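Local coordinates for protein 2-keto-3-deoxy-D-arabinonate dehydratase (Sulfolobus solfataricus, PDB 2Q1A) that catalyses the magnesium-dependent dehydration of 2-dehydro-3-deoxy-D-arabinonate to 2,5-dioxopentanoate in the pentose oxidation pathway that leads to 2-oxoglutarate, at residues A[222-227]-A[256-261]; A[75-80]-A[115-120]; A[129-134]-A[163-168]; A[144-149]-A[157-162]; A[1-6]-A[14-19]. All blocks are in the same frame, centred on the assembly; numbering follows the deposited sequence.

Contact 1. Residues A[222-227]-A[256-261]. With 2KT (2-ketobutyric acid), chain C.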
# COMPACT_ATOMS: atom_id res chain seq x y z
N GLY A 222 25.51 -35.24 -19.86
CA GLY A 222 25.89 -35.92 -18.63
C GLY A 222 24.72 -36.20 -17.72
O GLY A 222 23.77 -35.41 -17.65
N SER A 223 24.78 -37.32 -17.00
CA SER A 223 23.69 -37.72 -16.12
C SER A 223 24.17 -38.43 -14.85
O SER A 223 24.97 -39.37 -14.92
CB SER A 223 22.69 -38.59 -16.87
OG SER A 223 21.43 -38.59 -16.21
N VAL A 224 23.69 -37.97 -13.70
CA VAL A 224 23.95 -38.61 -12.40
C VAL A 224 22.64 -38.74 -11.61
O VAL A 224 21.78 -37.86 -11.66
CB VAL A 224 25.01 -37.83 -11.57
CG1 VAL A 224 25.18 -38.44 -10.19
CG2 VAL A 224 26.35 -37.79 -12.28
N ASN A 225 22.50 -39.85 -10.88
CA ASN A 225 21.34 -40.07 -10.02
C ASN A 225 21.61 -39.61 -8.58
O ASN A 225 22.75 -39.65 -8.10
CB ASN A 225 20.91 -41.54 -10.06
CG ASN A 225 19.49 -41.75 -9.53
OD1 ASN A 225 19.26 -41.78 -8.32
ND2 ASN A 225 18.54 -41.91 -10.44
N THR A 226 20.54 -39.17 -7.91
CA THR A 226 20.63 -38.59 -6.56
C THR A 226 20.93 -39.62 -5.47
O THR A 226 21.21 -39.24 -4.32
CB THR A 226 19.35 -37.80 -6.19
OG1 THR A 226 18.19 -38.55 -6.55
CG2 THR A 226 19.33 -36.45 -6.89
N ASN A 227 20.89 -40.91 -5.82
CA ASN A 227 21.34 -41.96 -4.90
C ASN A 227 22.86 -41.92 -4.67
O ASN A 227 23.39 -42.69 -3.88
CB ASN A 227 20.87 -43.34 -5.37
CG ASN A 227 21.34 -43.70 -6.77
OD1 ASN A 227 22.44 -43.34 -7.19
ND2 ASN A 227 20.51 -44.44 -7.50
N THR A 256 26.12 -29.97 -6.98
CA THR A 256 26.13 -30.68 -8.27
C THR A 256 27.03 -31.91 -8.32
O THR A 256 28.00 -32.02 -7.56
CB THR A 256 26.50 -29.73 -9.44
OG1 THR A 256 26.14 -30.35 -10.68
CG2 THR A 256 28.00 -29.41 -9.45
N ALA A 257 26.71 -32.83 -9.23
CA ALA A 257 27.54 -34.01 -9.49
C ALA A 257 28.04 -34.05 -10.93
O ALA A 257 28.90 -34.87 -11.27
CB ALA A 257 26.76 -35.27 -9.17
N ILE A 258 27.51 -33.18 -11.79
CA ILE A 258 27.87 -33.15 -13.20
C ILE A 258 28.77 -31.95 -13.51
O ILE A 258 28.32 -30.80 -13.50
CB ILE A 258 26.63 -33.17 -14.13
CG1 ILE A 258 25.71 -34.35 -13.77
CG2 ILE A 258 27.06 -33.24 -15.58
CD1 ILE A 258 24.33 -34.30 -14.39
N VAL A 259 30.04 -32.25 -13.78
CA VAL A 259 31.05 -31.23 -14.02
C VAL A 259 31.71 -31.45 -15.39
O VAL A 259 32.57 -32.33 -15.53
CB VAL A 259 32.14 -31.22 -12.90
CG1 VAL A 259 33.12 -30.06 -13.09
CG2 VAL A 259 31.50 -31.16 -11.51
N PRO A 260 31.29 -30.68 -16.41
CA PRO A 260 31.97 -30.66 -17.71
C PRO A 260 33.47 -30.32 -17.60
O PRO A 260 33.91 -29.81 -16.57
CB PRO A 260 31.24 -29.55 -18.47
CG PRO A 260 29.88 -29.52 -17.86
CD PRO A 260 30.11 -29.80 -16.41
N GLY A 261 34.22 -30.61 -18.66
CA GLY A 261 35.66 -30.40 -18.67
C GLY A 261 36.07 -28.95 -18.86
O GLY A 261 35.24 -28.09 -19.15
C4 2KT C . 30.98 -24.98 -4.85
C3 2KT C . 30.53 -26.19 -4.83
C2 2KT C . 29.42 -26.34 -5.43
O3 2KT C . 28.80 -25.38 -5.88
C 2KT C . 28.91 -27.57 -5.59
OXT 2KT C . 29.51 -28.57 -5.15
O 2KT C . 27.81 -27.70 -6.19
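Val224 lays its two methyl groups over the bend of the chain at Ala257 and Ile258. Its CG1 meets Ala257 CB at 3.7 Å, while its CG2 touches Ile258 CG1 at 3.8 Å, the two side chains running antiparallel as they pass. Ile258 carries its CG1 beside its own backbone N (chi1 -53°), and from there CD1 runs along the strand backbone, 3.5 Å from Gly222 O. No hydrogen bond crosses between the segments, so the contact rests on these methyl and methylene groups. It joins strand 217-225, an outermost strand of a five-stranded sheet within the chain, to the loop between strands 250-253 and 271-276, which carries part of the substrate site. Thr256, at the start of that loop, gives its backbone N-H to O of the bound 2-ketobutyric acid at 2.9 Å. Its hydroxyl OG1 receives a weak bond from Ile258 N. Where the strand ends, Asn225 OD1 accepts the N-H of Asn227 on a lone pair at 3.1 Å, forming an Asx turn that leads into a short 3-10 segment. Ile258 also packs on Pro144, Leu210 and Phe220.

Contact 2. Residues A[75-80]-A[115-120]. With 2KT (2-ketobutyric acid), chain C.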
# COMPACT_ATOMS: atom_id res chain seq x y z
N GLU A 75 15.69 -15.18 -0.53
CA GLU A 75 17.11 -15.53 -0.49
C GLU A 75 17.33 -16.87 -1.21
O GLU A 75 16.44 -17.73 -1.22
CB GLU A 75 17.60 -15.63 0.96
CG GLU A 75 17.27 -14.43 1.84
CD GLU A 75 17.93 -14.48 3.22
OE1 GLU A 75 18.44 -15.54 3.63
OE2 GLU A 75 17.94 -13.43 3.90
N VAL A 76 18.52 -17.04 -1.80
CA VAL A 76 18.94 -18.32 -2.35
C VAL A 76 20.31 -18.69 -1.77
O VAL A 76 21.24 -17.88 -1.80
CB VAL A 76 19.02 -18.33 -3.91
CG1 VAL A 76 19.29 -19.73 -4.42
CG2 VAL A 76 17.73 -17.81 -4.52
N TRP A 77 20.42 -19.90 -1.23
CA TRP A 77 21.69 -20.39 -0.70
C TRP A 77 22.10 -21.69 -1.39
O TRP A 77 21.26 -22.49 -1.81
CB TRP A 77 21.61 -20.64 0.81
CG TRP A 77 21.38 -19.42 1.66
CD1 TRP A 77 20.22 -18.72 1.77
CD2 TRP A 77 22.31 -18.81 2.56
NE1 TRP A 77 20.37 -17.69 2.67
CE2 TRP A 77 21.65 -17.73 3.17
CE3 TRP A 77 23.65 -19.07 2.90
CZ2 TRP A 77 22.27 -16.89 4.11
CZ3 TRP A 77 24.27 -18.24 3.83
CH2 TRP A 77 23.58 -17.17 4.43
N GLY A 78 23.42 -21.89 -1.46
CA GLY A 78 23.99 -23.09 -2.05
C GLY A 78 24.73 -23.96 -1.07
O GLY A 78 25.20 -23.51 -0.02
N SER A 79 24.82 -25.24 -1.41
CA SER A 79 25.61 -26.19 -0.66
C SER A 79 26.70 -26.71 -1.59
O SER A 79 26.48 -26.82 -2.79
CB SER A 79 24.74 -27.33 -0.18
OG SER A 79 25.22 -27.85 1.04
N GLY A 80 27.86 -27.03 -1.04
CA GLY A 80 28.99 -27.44 -1.86
C GLY A 80 29.55 -28.81 -1.53
O GLY A 80 29.54 -29.23 -0.38
N ILE A 115 28.37 -24.22 2.96
CA ILE A 115 27.15 -23.45 2.72
C ILE A 115 27.59 -22.04 2.34
O ILE A 115 28.42 -21.43 3.04
CB ILE A 115 26.25 -23.39 3.98
CG1 ILE A 115 25.92 -24.79 4.52
CG2 ILE A 115 24.98 -22.55 3.74
CD1 ILE A 115 24.84 -25.55 3.77
N PHE A 116 27.06 -21.52 1.24
CA PHE A 116 27.38 -20.16 0.78
C PHE A 116 26.12 -19.42 0.34
O PHE A 116 25.09 -20.05 0.06
CB PHE A 116 28.42 -20.20 -0.36
CG PHE A 116 27.98 -20.98 -1.57
CD1 PHE A 116 27.38 -20.33 -2.65
CD2 PHE A 116 28.15 -22.36 -1.63
CE1 PHE A 116 26.96 -21.05 -3.78
CE2 PHE A 116 27.72 -23.09 -2.75
CZ PHE A 116 27.13 -22.43 -3.83
N PHE A 117 26.21 -18.09 0.29
CA PHE A 117 25.10 -17.28 -0.22
C PHE A 117 25.16 -17.23 -1.74
O PHE A 117 26.21 -16.92 -2.33
CB PHE A 117 25.14 -15.86 0.36
CG PHE A 117 23.95 -15.02 -0.02
CD1 PHE A 117 24.04 -14.04 -1.01
CD2 PHE A 117 22.71 -15.21 0.60
CE1 PHE A 117 22.94 -13.26 -1.36
CE2 PHE A 117 21.60 -14.44 0.25
CZ PHE A 117 21.72 -13.46 -0.74
N LYS A 118 24.04 -17.54 -2.38
CA LYS A 118 24.00 -17.67 -3.84
C LYS A 118 23.42 -16.47 -4.58
O LYS A 118 24.07 -15.94 -5.49
CB LYS A 118 23.28 -18.97 -4.25
CG LYS A 118 23.12 -19.15 -5.76
CD LYS A 118 24.46 -19.16 -6.49
CE LYS A 118 24.26 -18.97 -7.99
NZ LYS A 118 25.55 -18.98 -8.74
N ALA A 119 22.21 -16.04 -4.21
CA ALA A 119 21.52 -14.98 -4.95
C ALA A 119 20.38 -14.30 -4.19
O ALA A 119 19.75 -14.89 -3.31
CB ALA A 119 20.99 -15.53 -6.28
N THR A 120 20.12 -13.04 -4.56
CA THR A 120 18.88 -12.34 -4.26
C THR A 120 17.91 -12.58 -5.43
O THR A 120 18.35 -12.91 -6.54
CB THR A 120 19.12 -10.82 -4.08
OG1 THR A 120 19.82 -10.30 -5.23
CG2 THR A 120 19.95 -10.56 -2.83
C4 2KT C . 30.98 -24.98 -4.85
C3 2KT C . 30.53 -26.19 -4.83
C2 2KT C . 29.42 -26.34 -5.43
O3 2KT C . 28.80 -25.38 -5.88
C 2KT C . 28.91 -27.57 -5.59
OXT 2KT C . 29.51 -28.57 -5.15
O 2KT C . 27.81 -27.70 -6.19
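Val76 O takes two N-H groups from the opposite strand, Lys118 N at 2.9 Å and Ala119 N at 3.2 Å, both from the same face of its carbonyl plane. Val76 N returns a bond to Ala119 O, and the paired bonds between Gly78 and Phe116 continue the antiparallel ladder. Beyond the ladder, Trp77 NE1 points in its ring plane at Glu75 OE1, 3.0 Å away, and Glu75 also forms a salt bridge with Arg123 of the second subunit. Phe117 brings its edge to the Trp77 face in a T-shaped pair, with CD2 3.8 Å from Trp77 CE2 and the planes at 88°. Phe116 holds its CG between the backbone N and carbonyl carbon (chi1 59°), which folds the ring back over Gly78, whose CA lies 3.9 Å from the ring centroid in a CH-pi contact. Lys118 CB packs against Val76 O at 3.4 Å, while its NZ is gripped by the carbonyls of Lys182 and Cys187. The doubled pairing at Val76 is a classic beta bulge, here in two strands whose ends reach the ligand pocket: Gly80 CA is 3.5 Å from OXT of 2-ketobutyric acid.

Contact 3. Residues A[129-134]-A[163-168]. With MG (magnesium ion), chain B.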
# COMPACT_ATOMS: atom_id res chain seq x y z
N GLU A 129 14.45 -17.82 -19.95
CA GLU A 129 15.15 -16.55 -19.81
C GLU A 129 16.65 -16.78 -19.84
O GLU A 129 17.12 -17.89 -19.60
CB GLU A 129 14.73 -15.85 -18.52
CG GLU A 129 13.27 -15.42 -18.51
CD GLU A 129 12.72 -15.13 -17.12
OE1 GLU A 129 13.45 -15.31 -16.13
OE2 GLU A 129 11.54 -14.72 -17.03
N ALA A 130 17.41 -15.72 -20.10
CA ALA A 130 18.85 -15.84 -20.25
C ALA A 130 19.61 -15.87 -18.93
O ALA A 130 19.49 -14.93 -18.12
CB ALA A 130 19.38 -14.71 -21.14
N ILE A 131 20.39 -16.93 -18.71
CA ILE A 131 21.47 -16.93 -17.71
C ILE A 131 22.67 -16.19 -18.29
O ILE A 131 22.70 -15.90 -19.49
CB ILE A 131 21.91 -18.34 -17.27
CG1 ILE A 131 22.36 -19.19 -18.47
CG2 ILE A 131 20.81 -19.01 -16.45
CD1 ILE A 131 23.04 -20.50 -18.08
N ALA A 132 23.66 -15.88 -17.45
CA ALA A 132 24.74 -15.01 -17.88
C ALA A 132 26.12 -15.50 -17.50
O ALA A 132 26.30 -16.20 -16.50
CB ALA A 132 24.51 -13.58 -17.41
N VAL A 133 27.09 -15.13 -18.34
CA VAL A 133 28.49 -15.43 -18.16
C VAL A 133 29.14 -14.09 -17.90
O VAL A 133 28.95 -13.15 -18.69
CB VAL A 133 29.09 -16.08 -19.45
CG1 VAL A 133 30.61 -16.22 -19.35
CG2 VAL A 133 28.46 -17.43 -19.71
N ARG A 134 29.89 -13.98 -16.80
CA ARG A 134 30.57 -12.74 -16.43
C ARG A 134 31.47 -12.23 -17.56
O ARG A 134 32.08 -13.02 -18.29
CB ARG A 134 31.39 -12.93 -15.16
CG ARG A 134 30.59 -12.91 -13.85
CD ARG A 134 31.54 -13.02 -12.65
NE ARG A 134 32.44 -11.87 -12.58
CZ ARG A 134 32.41 -10.93 -11.64
NH1 ARG A 134 31.55 -11.01 -10.63
NH2 ARG A 134 33.27 -9.92 -11.71
N ASP A 163 20.05 -24.11 -11.55
CA ASP A 163 21.33 -23.99 -12.20
C ASP A 163 22.22 -23.03 -11.40
O ASP A 163 22.06 -21.81 -11.46
CB ASP A 163 21.10 -23.48 -13.63
CG ASP A 163 22.36 -23.48 -14.46
OD1 ASP A 163 23.46 -23.67 -13.91
OD2 ASP A 163 22.24 -23.28 -15.69
N ASP A 164 23.16 -23.60 -10.65
CA ASP A 164 24.16 -22.80 -9.93
C ASP A 164 25.28 -22.37 -10.90
O ASP A 164 26.37 -22.96 -10.94
CB ASP A 164 24.68 -23.58 -8.70
CG ASP A 164 25.86 -22.90 -8.00
OD1 ASP A 164 26.03 -21.67 -8.10
OD2 ASP A 164 26.64 -23.61 -7.34
N VAL A 165 25.00 -21.33 -11.67
CA VAL A 165 25.96 -20.83 -12.66
C VAL A 165 27.24 -20.35 -11.97
O VAL A 165 27.20 -19.50 -11.08
CB VAL A 165 25.32 -19.71 -13.54
CG1 VAL A 165 26.21 -19.36 -14.71
CG2 VAL A 165 23.95 -20.15 -14.05
N SER A 166 28.39 -20.90 -12.38
CA SER A 166 29.66 -20.61 -11.70
C SER A 166 30.81 -20.21 -12.64
O SER A 166 31.15 -20.96 -13.56
CB SER A 166 30.10 -21.83 -10.86
OG SER A 166 29.02 -22.40 -10.14
N ALA A 167 31.40 -19.04 -12.40
CA ALA A 167 32.66 -18.64 -13.05
C ALA A 167 33.83 -19.44 -12.46
O ALA A 167 34.60 -18.94 -11.63
CB ALA A 167 32.90 -17.14 -12.90
N ARG A 168 33.95 -20.68 -12.92
CA ARG A 168 34.93 -21.64 -12.40
C ARG A 168 36.39 -21.18 -12.47
O ARG A 168 37.19 -21.53 -11.60
CB ARG A 168 34.76 -22.99 -13.12
CG ARG A 168 33.42 -23.69 -12.83
CD ARG A 168 33.33 -24.15 -11.38
NE ARG A 168 34.54 -24.87 -10.98
CZ ARG A 168 34.71 -26.18 -11.12
NH1 ARG A 168 33.74 -26.93 -11.62
NH2 ARG A 168 35.86 -26.74 -10.75
MG MG B . 26.90 -25.61 -6.98
O HOH W 1 25.72 -25.77 -5.13
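Val165 fits its two methyl groups against strand 131-133: CG1 lies 3.6 Å from Ala132 O, and CG2 meets Ile131 CG2 at 4.1 Å. Ile131 places CG1 between its backbone N and carbonyl carbon (chi1 57°), and CD1 thereby also reaches Asp163 OD2 at 3.8 Å, crossing that side chain at about a right angle. Farther along, Arg134 CD rests on Ala167 CB, a looser contact at 4.3 Å; the guanidinium group is turned to a salt bridge with Asp136. No hydrogen bond links the segments. Asp164 leaves the interface altogether and gives OD2 to the magnesium ion at 2.0 Å, a site completed in part by Glu143, Glu145 and a water. Its OD1 forms a salt bridge with Lys118, which together with the metal holds the carboxylate by both oxygens. A weak bond from Val165 N to Asp163 O closes an inverse gamma turn centred on Asp164, and Ser166 OG donates to Asp164 O at 2.8 Å from above the carbonyl plane. Lys182, a substrate-binding residue, reaches both Asp164 OD2 and Ser166 OG. Strand 131-133 is hydrogen-bonded along strand 280-288, whereas strand 156-167 pairs with strand 140-150, and Ala167 takes the N-cap position of helix 168-173.

Contact 4. Residues A[144-149]-A[157-162]. With MG (magnesium ion), chain B.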
# COMPACT_ATOMS: atom_id res chain seq x y z
N PRO A 144 23.99 -28.34 -12.61
CA PRO A 144 22.65 -28.91 -12.46
C PRO A 144 22.44 -29.44 -11.06
O PRO A 144 23.19 -30.31 -10.61
CB PRO A 144 22.64 -30.06 -13.48
CG PRO A 144 24.06 -30.43 -13.68
CD PRO A 144 24.87 -29.18 -13.45
N GLU A 145 21.45 -28.90 -10.36
CA GLU A 145 21.25 -29.23 -8.95
C GLU A 145 19.78 -29.37 -8.59
O GLU A 145 18.92 -28.68 -9.14
CB GLU A 145 21.89 -28.15 -8.07
CG GLU A 145 23.37 -27.89 -8.36
CD GLU A 145 24.06 -27.03 -7.32
OE1 GLU A 145 25.22 -26.62 -7.58
OE2 GLU A 145 23.48 -26.78 -6.24
N LEU A 146 19.49 -30.29 -7.67
CA LEU A 146 18.18 -30.35 -7.03
C LEU A 146 18.14 -29.29 -5.93
O LEU A 146 19.10 -29.14 -5.15
CB LEU A 146 17.92 -31.74 -6.45
CG LEU A 146 16.65 -31.95 -5.63
CD1 LEU A 146 15.41 -31.94 -6.52
CD2 LEU A 146 16.73 -33.25 -4.83
N ALA A 147 17.04 -28.55 -5.87
CA ALA A 147 16.89 -27.48 -4.91
C ALA A 147 15.58 -27.59 -4.14
O ALA A 147 14.54 -27.96 -4.71
CB ALA A 147 16.99 -26.13 -5.59
N VAL A 148 15.63 -27.27 -2.85
CA VAL A 148 14.42 -27.28 -2.02
C VAL A 148 13.92 -25.87 -1.75
O VAL A 148 14.71 -24.93 -1.61
CB VAL A 148 14.64 -28.03 -0.68
CG1 VAL A 148 14.68 -29.54 -0.89
CG2 VAL A 148 15.91 -27.55 0.04
N VAL A 149 12.59 -25.73 -1.70
CA VAL A 149 11.97 -24.51 -1.18
C VAL A 149 11.65 -24.75 0.30
O VAL A 149 11.08 -25.79 0.65
CB VAL A 149 10.70 -24.12 -1.97
CG1 VAL A 149 10.15 -22.79 -1.47
CG2 VAL A 149 10.99 -24.01 -3.46
N LEU A 157 9.11 -27.27 1.59
CA LEU A 157 7.80 -26.95 1.02
C LEU A 157 7.67 -27.48 -0.41
O LEU A 157 6.55 -27.59 -0.93
CB LEU A 157 7.56 -25.44 1.01
CG LEU A 157 7.52 -24.65 2.32
CD1 LEU A 157 7.44 -23.16 2.04
CD2 LEU A 157 6.35 -25.10 3.20
N GLY A 158 8.80 -27.79 -1.03
CA GLY A 158 8.80 -28.32 -2.39
C GLY A 158 10.18 -28.49 -2.99
O GLY A 158 11.19 -28.18 -2.36
N TYR A 159 10.21 -28.98 -4.23
CA TYR A 159 11.45 -29.24 -4.96
C TYR A 159 11.41 -28.56 -6.32
O TYR A 159 10.33 -28.34 -6.88
CB TYR A 159 11.65 -30.74 -5.19
CG TYR A 159 11.77 -31.57 -3.93
CD1 TYR A 159 13.00 -31.78 -3.32
CD2 TYR A 159 10.64 -32.19 -3.38
CE1 TYR A 159 13.11 -32.56 -2.18
CE2 TYR A 159 10.74 -32.98 -2.23
CZ TYR A 159 11.98 -33.15 -1.64
OH TYR A 159 12.09 -33.92 -0.50
N THR A 160 12.58 -28.25 -6.86
CA THR A 160 12.71 -27.62 -8.17
C THR A 160 14.12 -27.86 -8.75
O THR A 160 15.01 -28.37 -8.06
CB THR A 160 12.36 -26.10 -8.10
OG1 THR A 160 12.15 -25.59 -9.42
CG2 THR A 160 13.45 -25.31 -7.40
N ILE A 161 14.30 -27.51 -10.02
CA ILE A 161 15.59 -27.60 -10.69
C ILE A 161 16.30 -26.26 -10.56
O ILE A 161 15.71 -25.22 -10.87
CB ILE A 161 15.42 -27.90 -12.21
CG1 ILE A 161 14.73 -29.25 -12.42
CG2 ILE A 161 16.76 -27.80 -12.95
CD1 ILE A 161 13.93 -29.32 -13.70
N MET A 162 17.56 -26.27 -10.13
CA MET A 162 18.36 -25.05 -10.14
C MET A 162 19.66 -25.21 -10.92
O MET A 162 20.27 -26.28 -10.94
CB MET A 162 18.67 -24.55 -8.71
CG MET A 162 19.32 -23.15 -8.67
SD MET A 162 19.23 -22.29 -7.08
CE MET A 162 17.58 -21.61 -7.13
MG MG B . 26.90 -25.61 -6.98
O HOH W 1 25.72 -25.77 -5.13
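The hairpin of strands 140-150 and 156-167 supplies the magnesium ligands Glu143, Glu145 and Asp164; Glu145 is the one in this contact. It sends its extended side chain off the sheet and binds the magnesium ion through OE1 at 2.0 Å. The other oxygen, OE2, is held by Thr253 OG1 and Gly255 N and accepts a weak bond from the metal-bound water; these partners would be expected to fix the rotation of the carboxylate. At the backbone, Glu145 and Met162 exchange a pair of bonds, that from Met162 N to Glu145 O being almost straight at 174°. Ala147 and Thr160 repeat the exchange in regular antiparallel pairing, until Leu157 and Gly158 both face Val149, a classic beta bulge. Val149 O accepts Leu157 N and, weakly, Gly158 N. On the face shared by Leu146, Val148 and Tyr159, the tyrosine ring lies alongside Val148, with CE1 3.6 Å from Val148 CG1, and Leu146 CD1 approaches Tyr159 CD1 at 4.0 Å. On the other face Ala147 CB touches Met162 CB at 3.9 Å. The methionine chain extends away from the hairpin and turns its CE at the last torsion (chi3 -81°), packing on Ile251, Thr253, Cys188 and Phe190.

Contact 5. Residues A[1-6]-A[14-19]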
# COMPACT_ATOMS: atom_id res chain seq x y z
N MET A 1 0.85 -31.42 -6.51
CA MET A 1 0.61 -30.08 -7.11
C MET A 1 1.92 -29.53 -7.69
O MET A 1 2.98 -29.63 -7.06
CB MET A 1 0.02 -29.12 -6.07
CG MET A 1 0.01 -27.64 -6.45
SD MET A 1 -0.91 -26.59 -5.29
CE MET A 1 0.31 -26.30 -4.01
N LYS A 2 1.84 -28.98 -8.90
CA LYS A 2 2.99 -28.33 -9.52
C LYS A 2 2.68 -26.86 -9.82
O LYS A 2 1.77 -26.55 -10.58
CB LYS A 2 3.42 -29.10 -10.78
CG LYS A 2 3.62 -30.59 -10.53
CD LYS A 2 4.15 -31.36 -11.73
CE LYS A 2 4.17 -32.85 -11.43
NZ LYS A 2 5.13 -33.59 -12.27
N LEU A 3 3.44 -25.96 -9.19
CA LEU A 3 3.24 -24.52 -9.34
C LEU A 3 4.05 -23.92 -10.46
O LEU A 3 5.24 -24.20 -10.58
CB LEU A 3 3.62 -23.78 -8.05
CG LEU A 3 2.53 -23.28 -7.12
CD1 LEU A 3 1.75 -24.45 -6.57
CD2 LEU A 3 3.15 -22.47 -5.98
N PHE A 4 3.41 -23.09 -11.27
CA PHE A 4 4.13 -22.21 -12.17
C PHE A 4 3.58 -20.78 -12.13
O PHE A 4 2.55 -20.52 -11.52
CB PHE A 4 4.21 -22.79 -13.60
CG PHE A 4 2.87 -22.98 -14.28
CD1 PHE A 4 2.06 -24.08 -13.99
CD2 PHE A 4 2.46 -22.10 -15.28
CE1 PHE A 4 0.84 -24.27 -14.64
CE2 PHE A 4 1.24 -22.28 -15.94
CZ PHE A 4 0.43 -23.37 -15.62
N ARG A 5 4.29 -19.85 -12.77
CA ARG A 5 3.90 -18.45 -12.78
C ARG A 5 4.16 -17.82 -14.14
O ARG A 5 5.19 -18.09 -14.77
CB ARG A 5 4.65 -17.67 -11.69
CG ARG A 5 4.18 -16.21 -11.51
CD ARG A 5 4.75 -15.58 -10.26
NE ARG A 5 6.21 -15.43 -10.34
CZ ARG A 5 6.93 -14.66 -9.53
NH1 ARG A 5 6.36 -13.95 -8.58
NH2 ARG A 5 8.25 -14.60 -9.69
N VAL A 6 3.22 -16.99 -14.58
CA VAL A 6 3.41 -16.21 -15.80
C VAL A 6 3.40 -14.70 -15.51
O VAL A 6 2.74 -14.24 -14.58
CB VAL A 6 2.36 -16.54 -16.92
CG1 VAL A 6 2.35 -18.03 -17.22
CG2 VAL A 6 0.97 -16.06 -16.55
N SER A 14 -0.30 -16.82 -10.85
CA SER A 14 0.15 -18.17 -10.49
C SER A 14 -0.87 -19.25 -10.80
O SER A 14 -2.09 -19.02 -10.74
CB SER A 14 0.55 -18.23 -9.01
OG SER A 14 1.79 -17.59 -8.79
N TYR A 15 -0.37 -20.44 -11.11
CA TYR A 15 -1.20 -21.57 -11.50
C TYR A 15 -0.66 -22.87 -10.91
O TYR A 15 0.54 -22.98 -10.62
CB TYR A 15 -1.25 -21.72 -13.03
CG TYR A 15 -1.89 -20.58 -13.79
CD1 TYR A 15 -3.27 -20.52 -13.97
CD2 TYR A 15 -1.11 -19.57 -14.36
CE1 TYR A 15 -3.86 -19.48 -14.70
CE2 TYR A 15 -1.68 -18.54 -15.08
CZ TYR A 15 -3.05 -18.49 -15.24
OH TYR A 15 -3.61 -17.45 -15.95
N ALA A 16 -1.54 -23.86 -10.75
CA ALA A 16 -1.14 -25.16 -10.24
C ALA A 16 -1.79 -26.29 -11.04
O ALA A 16 -2.99 -26.22 -11.35
CB ALA A 16 -1.49 -25.29 -8.77
N ILE A 17 -0.99 -27.30 -11.38
CA ILE A 17 -1.49 -28.52 -12.02
C ILE A 17 -1.68 -29.58 -10.96
O ILE A 17 -0.77 -29.85 -10.17
CB ILE A 17 -0.49 -29.10 -13.05
CG1 ILE A 17 0.12 -27.99 -13.89
CG2 ILE A 17 -1.16 -30.15 -13.93
CD1 ILE A 17 1.59 -28.15 -14.04
N LEU A 18 -2.86 -30.18 -10.95
CA LEU A 18 -3.15 -31.31 -10.08
C LEU A 18 -3.00 -32.59 -10.89
O LEU A 18 -3.19 -32.59 -12.11
CB LEU A 18 -4.56 -31.20 -9.51
CG LEU A 18 -4.74 -30.42 -8.19
CD1 LEU A 18 -4.16 -29.01 -8.24
CD2 LEU A 18 -6.22 -30.38 -7.80
N ASP A 19 -2.67 -33.69 -10.20
CA ASP A 19 -2.35 -34.98 -10.84
C ASP A 19 -3.09 -35.25 -12.15
O ASP A 19 -2.49 -35.66 -13.14
CB ASP A 19 -2.57 -36.14 -9.85
CG ASP A 19 -1.44 -36.27 -8.82
OD1 ASP A 19 -0.25 -36.13 -9.19
OD2 ASP A 19 -1.74 -36.51 -7.63
O HOH W 2 3.58 -19.81 -8.82
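Tyr15, Phe4 and Ile17 bury the most surface, and their side chains share one face of the two strands. Phe4 has CG between its backbone N and carbonyl carbon (chi1 62°), which swings the ring across to the partner strand until CZ stands 3.5 Å from Tyr15 CB. That methylene sits over the Phe4 face, nearer its rim than its centre, in a CH-pi contact 3.8 Å from the ring centroid. The aromatic planes are tilted by only 23°, yet the rings are displaced enough to share little of their faces, centroids 5.5 Å apart. Ile17 comes to the edge of the Phe4 ring, its CG1 3.9 Å from Phe4 CE1, and its CD1 lies against Lys2 CB. Val6 CG2 meets the Tyr15 ring in its plane, at CE2, while the phenol oxygen of Tyr15 is hydrogen-bonded to Asp46 of the third subunit. The strands form the N-terminal beta hairpin, 2-8 with 11-18, in regular register: Lys2 pairs with Ile17 and Phe4 with Tyr15, each through two backbone bonds. On the other face Ala16 CB receives Met1 CG at 3.6 Å and Leu3 CD1 at 4.0 Å, under cover of helix 30-40. A water lies between Ser14 OG, 2.9 Å away, and Phe4 O, to which it donates weakly. Helix 53-59 covers the aromatic face, with Leu56 packed on Phe4 and Val6 and Tyr53 on Phe4 and Ile17.

How the contacts relate
Contacts 1 to 4 converge on the magnesium and 2-ketobutyric acid site. Contacts 3 and 4 share strand 156-167, the metal and its water; Asp164 CB lies 3.3 Å from Glu145 OE1. Contact 2 joins them through Lys118 NZ, 2.8 Å from Asp164 OD1, and through Val76 CG1, 3.7 Å from Met162 SD. Contact 1 meets contact 4 where Thr256 OG1 probably bonds to Pro144 O at 3.0 Å, and it borders the same ligand as contact 2, although the nearest atoms of those two contacts are about 5 Å apart. Contact 5 stands apart in the N-terminal hairpin, its centre about 15 Å from that of contact 4 and about 28 Å from that of contact 1.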